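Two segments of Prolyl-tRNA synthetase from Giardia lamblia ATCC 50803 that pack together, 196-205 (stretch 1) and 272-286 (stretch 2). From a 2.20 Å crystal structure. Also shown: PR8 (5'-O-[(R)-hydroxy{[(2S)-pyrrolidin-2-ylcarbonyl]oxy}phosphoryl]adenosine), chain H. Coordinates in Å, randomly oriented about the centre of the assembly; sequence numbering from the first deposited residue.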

# COMPACT_ATOMS: atom_id res chain seq x y z
N THR B 196 3.40 -18.27 -7.89
CA THR B 196 2.14 -17.61 -8.19
C THR B 196 2.34 -16.23 -8.82
O THR B 196 1.69 -15.89 -9.80
CB THR B 196 1.28 -17.42 -6.92
OG1 THR B 196 1.01 -18.70 -6.33
CG2 THR B 196 -0.03 -16.72 -7.25
N ILE B 197 3.23 -15.42 -8.24
CA ILE B 197 3.43 -14.06 -8.74
C ILE B 197 4.14 -14.09 -10.08
O ILE B 197 3.65 -13.52 -11.06
CB ILE B 197 4.28 -13.20 -7.78
CG1 ILE B 197 3.57 -13.01 -6.44
CG2 ILE B 197 4.57 -11.83 -8.39
CD1 ILE B 197 4.52 -12.55 -5.31
N PHE B 198 5.29 -14.76 -10.12
CA PHE B 198 6.18 -14.72 -11.28
C PHE B 198 5.58 -15.45 -12.49
O PHE B 198 5.56 -14.92 -13.60
CB PHE B 198 7.52 -15.38 -10.96
CG PHE B 198 8.43 -14.59 -10.03
CD1 PHE B 198 7.94 -13.64 -9.13
CD2 PHE B 198 9.80 -14.87 -10.02
CE1 PHE B 198 8.81 -12.96 -8.27
CE2 PHE B 198 10.67 -14.19 -9.17
CZ PHE B 198 10.17 -13.23 -8.29
N SER B 199 5.10 -16.67 -12.26
CA SER B 199 4.69 -17.58 -13.35
C SER B 199 3.18 -17.58 -13.64
O SER B 199 2.78 -17.32 -14.77
CB SER B 199 5.18 -19.00 -13.06
OG SER B 199 6.60 -19.06 -13.12
N ASP B 200 2.35 -17.86 -12.64
CA ASP B 200 0.90 -17.91 -12.86
C ASP B 200 0.36 -16.56 -13.31
O ASP B 200 -0.52 -16.50 -14.17
CB ASP B 200 0.14 -18.36 -11.61
CG ASP B 200 0.50 -19.78 -11.16
OD1 ASP B 200 1.24 -20.50 -11.86
OD2 ASP B 200 0.02 -20.18 -10.09
N GLU B 201 0.88 -15.48 -12.72
CA GLU B 201 0.35 -14.14 -12.98
C GLU B 201 1.18 -13.30 -13.96
O GLU B 201 0.63 -12.73 -14.91
CB GLU B 201 0.12 -13.40 -11.66
CG GLU B 201 -0.96 -14.06 -10.78
CD GLU B 201 -2.37 -13.97 -11.37
OE1 GLU B 201 -2.78 -12.87 -11.81
OE2 GLU B 201 -3.07 -14.99 -11.39
N LEU B 202 2.50 -13.24 -13.77
CA LEU B 202 3.35 -12.43 -14.66
C LEU B 202 3.95 -13.22 -15.81
O LEU B 202 4.71 -12.66 -16.60
CB LEU B 202 4.46 -11.72 -13.87
CG LEU B 202 3.95 -10.74 -12.83
CD1 LEU B 202 5.13 -10.19 -12.03
CD2 LEU B 202 3.12 -9.61 -13.47
N CYS B 203 3.61 -14.50 -15.91
CA CYS B 203 3.95 -15.32 -17.07
C CYS B 203 5.43 -15.41 -17.43
O CYS B 203 5.77 -15.49 -18.61
CB CYS B 203 3.17 -14.83 -18.30
SG CYS B 203 1.41 -14.79 -18.06
N PHE B 204 6.31 -15.39 -16.43
CA PHE B 204 7.74 -15.64 -16.68
C PHE B 204 8.34 -16.62 -15.66
O PHE B 204 7.69 -17.01 -14.69
CB PHE B 204 8.55 -14.33 -16.76
CG PHE B 204 8.77 -13.65 -15.43
CD1 PHE B 204 9.83 -14.01 -14.62
CD2 PHE B 204 7.91 -12.63 -15.01
CE1 PHE B 204 10.05 -13.37 -13.40
CE2 PHE B 204 8.12 -12.00 -13.78
CZ PHE B 204 9.18 -12.37 -12.98
N LYS B 205 9.58 -17.02 -15.92
CA LYS B 205 10.25 -18.07 -15.17
C LYS B 205 11.61 -17.57 -14.69
O LYS B 205 12.24 -16.74 -15.34
CB LYS B 205 10.46 -19.28 -16.09
CG LYS B 205 10.87 -20.54 -15.38
CD LYS B 205 11.05 -21.68 -16.35
CE LYS B 205 11.74 -22.86 -15.66
NZ LYS B 205 11.93 -24.02 -16.61
C PR8 H . 16.95 -9.61 1.64
N PR8 H . 16.07 -9.00 3.80
O PR8 H . 17.27 -8.42 1.57
P PR8 H . 17.83 -9.95 -0.66
N1 PR8 H . 17.40 -2.32 -6.66
C2 PR8 H . 16.28 -3.00 -6.86
N3 PR8 H . 16.04 -4.16 -6.24
C4 PR8 H . 16.92 -4.69 -5.40
C5 PR8 H . 18.12 -4.01 -5.18
C6 PR8 H . 18.35 -2.80 -5.83
N6 PR8 H . 19.48 -2.13 -5.62
N7 PR8 H . 18.83 -4.73 -4.32
C8 PR8 H . 18.12 -5.82 -4.01
N9 PR8 H . 16.96 -5.81 -4.67
CA PR8 H . 16.20 -10.13 2.87
CB PR8 H . 14.80 -10.54 2.46
CD PR8 H . 14.67 -8.94 4.21
CG PR8 H . 13.91 -9.39 2.96
C1' PR8 H . 15.91 -6.87 -4.57
O10 PR8 H . 17.21 -10.56 0.70
O1P PR8 H . 19.23 -9.48 -0.52
C2' PR8 H . 16.37 -8.22 -5.19
O2' PR8 H . 15.28 -8.82 -5.90
O2P PR8 H . 17.73 -11.14 -1.73
C3' PR8 H . 16.64 -9.07 -3.97
O3' PR8 H . 16.52 -10.46 -4.30
C4' PR8 H . 15.45 -8.62 -3.14
O4' PR8 H . 15.62 -7.19 -3.17
C5' PR8 H . 15.57 -9.21 -1.75
O5' PR8 H . 16.80 -8.82 -1.16
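Stretch 2 272-286: GISTRVLACALSIHG

Stretch 2 packs on stretch 1 through a largely apolar contact, closed at one end by a single hydrogen bond from a histidine to a backbone carbonyl. It enters as the end of a strand, Gly272 to Ser274, turns, and continues as a helix through His285; Gly286 is the first residue to leave helical phi/psi. The two chains advance in the same sense: Phe198 CA lies 7.4 Å from Val277 CA, and Leu202 CA lies 6.0 Å from Ala281 CA.

At the strand, Ile273 points toward stretch 1 and its CD1 meets Ile197 CD1 at 3.9 Å. The turn is held by a capping bond from Arg276 N to Ser274 OG (3.2 Å); the same OG donates to PR8 N3 at 2.8 Å, so the residue that caps the helix also contacts the adenine. Gly272 runs beside the ligand, where an ideal CB would clash with PR8 C5'.

On the first helical turn, Val277, with chi1 in t, is shared by several partners. Phe198 CE1 lies 3.7 Å from Val277 CG2 and 3.8 Å from Val277 CG1, and the closest approach to Leu202 is Val277 CG1 to Leu202 CD1 at 3.4 Å. One turn on, Ala281 CB lies 4.2 Å from Leu202 CB, its small side chain accompanying the closer backbone approach here.

Stretch 1 has left its helix by this point, and Cys203, with positive phi, leads into the extended Phe204. The Phe204 ring covers the middle of the stretch 2 helix: Cys280 CB sits over one face, 3.9 Å from the ring centroid in a CH-pi contact, and Ile284 CD1 reaches Phe204 CB at 3.8 Å. Near the end of the helix, His285 NE2 donates to Leu202 O (2.8 Å, 163°), an in-plane approach that ties the imidazole to the chain just after the stretch 1 helix.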

# COMPACT_ATOMS: atom_id res chain seq x y z
N GLY B 272 12.30 -11.67 0.27
CA GLY B 272 12.24 -10.33 -0.30
C GLY B 272 12.03 -10.34 -1.80
O GLY B 272 12.67 -11.10 -2.52
N ILE B 273 11.10 -9.50 -2.24
CA ILE B 273 10.93 -9.16 -3.66
C ILE B 273 10.81 -7.64 -3.80
O ILE B 273 10.24 -6.97 -2.94
CB ILE B 273 9.71 -9.86 -4.31
CG1 ILE B 273 8.41 -9.52 -3.58
CG2 ILE B 273 9.93 -11.35 -4.37
CD1 ILE B 273 7.14 -9.74 -4.44
N SER B 274 11.36 -7.11 -4.88
CA SER B 274 11.40 -5.69 -5.11
C SER B 274 10.82 -5.35 -6.49
O SER B 274 10.17 -6.18 -7.12
CB SER B 274 12.85 -5.22 -5.02
OG SER B 274 13.56 -5.56 -6.21
N THR B 275 11.08 -4.12 -6.93
CA THR B 275 10.72 -3.62 -8.26
C THR B 275 11.35 -4.41 -9.42
O THR B 275 10.91 -4.29 -10.57
CB THR B 275 11.20 -2.17 -8.42
OG1 THR B 275 12.61 -2.10 -8.18
CG2 THR B 275 10.46 -1.24 -7.45
N ARG B 276 12.37 -5.21 -9.11
CA ARG B 276 12.97 -6.12 -10.09
C ARG B 276 11.99 -7.13 -10.70
O ARG B 276 12.18 -7.56 -11.83
CB ARG B 276 14.13 -6.89 -9.46
CG ARG B 276 15.32 -6.02 -9.19
CD ARG B 276 16.44 -6.83 -8.59
NE ARG B 276 17.70 -6.11 -8.65
CZ ARG B 276 18.87 -6.61 -8.31
NH1 ARG B 276 18.98 -7.86 -7.86
NH2 ARG B 276 19.96 -5.85 -8.43
N VAL B 277 10.95 -7.50 -9.95
CA VAL B 277 9.91 -8.39 -10.47
C VAL B 277 9.21 -7.72 -11.67
O VAL B 277 9.04 -8.34 -12.72
CB VAL B 277 8.86 -8.75 -9.40
CG1 VAL B 277 7.80 -9.70 -9.96
CG2 VAL B 277 9.53 -9.36 -8.17
N LEU B 278 8.84 -6.44 -11.49
CA LEU B 278 8.27 -5.64 -12.56
C LEU B 278 9.26 -5.50 -13.72
O LEU B 278 8.90 -5.68 -14.87
CB LEU B 278 7.84 -4.26 -12.04
CG LEU B 278 7.19 -3.29 -13.03
CD1 LEU B 278 5.90 -3.88 -13.59
CD2 LEU B 278 6.92 -1.93 -12.37
N ALA B 279 10.52 -5.21 -13.40
CA ALA B 279 11.57 -5.15 -14.42
C ALA B 279 11.55 -6.41 -15.30
O ALA B 279 11.59 -6.30 -16.53
CB ALA B 279 12.93 -4.97 -13.78
N CYS B 280 11.48 -7.58 -14.67
CA CYS B 280 11.46 -8.87 -15.40
C CYS B 280 10.25 -9.00 -16.33
O CYS B 280 10.41 -9.26 -17.52
CB CYS B 280 11.47 -10.05 -14.43
SG CYS B 280 13.05 -10.32 -13.59
N ALA B 281 9.06 -8.81 -15.78
CA ALA B 281 7.81 -8.93 -16.54
C ALA B 281 7.79 -8.00 -17.75
O ALA B 281 7.35 -8.39 -18.83
CB ALA B 281 6.63 -8.63 -15.65
N LEU B 282 8.26 -6.76 -17.57
CA LEU B 282 8.23 -5.79 -18.67
C LEU B 282 9.26 -6.17 -19.73
O LEU B 282 8.99 -6.11 -20.92
CB LEU B 282 8.49 -4.38 -18.17
CG LEU B 282 7.49 -3.78 -17.16
CD1 LEU B 282 7.88 -2.35 -16.87
CD2 LEU B 282 6.03 -3.86 -17.60
N SER B 283 10.44 -6.59 -19.27
CA SER B 283 11.59 -6.78 -20.13
C SER B 283 11.45 -8.03 -20.99
O SER B 283 11.79 -8.03 -22.18
CB SER B 283 12.87 -6.86 -19.30
OG SER B 283 13.16 -5.61 -18.67
N ILE B 284 10.96 -9.10 -20.37
CA ILE B 284 10.86 -10.39 -21.02
C ILE B 284 9.74 -10.43 -22.07
O ILE B 284 9.92 -10.99 -23.15
CB ILE B 284 10.65 -11.51 -19.99
CG1 ILE B 284 11.90 -11.65 -19.12
CG2 ILE B 284 10.34 -12.83 -20.71
CD1 ILE B 284 11.77 -12.62 -17.96
N HIS B 285 8.61 -9.81 -21.75
CA HIS B 285 7.46 -9.80 -22.64
C HIS B 285 7.50 -8.70 -23.69
O HIS B 285 6.82 -8.79 -24.69
CB HIS B 285 6.16 -9.68 -21.84
CG HIS B 285 5.97 -10.80 -20.86
ND1 HIS B 285 6.03 -12.12 -21.24
CD2 HIS B 285 5.70 -10.80 -19.54
CE1 HIS B 285 5.82 -12.89 -20.19
NE2 HIS B 285 5.62 -12.11 -19.14
N GLY B 286 8.26 -7.63 -23.44
CA GLY B 286 8.35 -6.50 -24.37
C GLY B 286 8.74 -6.90 -25.79
O GLY B 286 9.38 -7.93 -26.00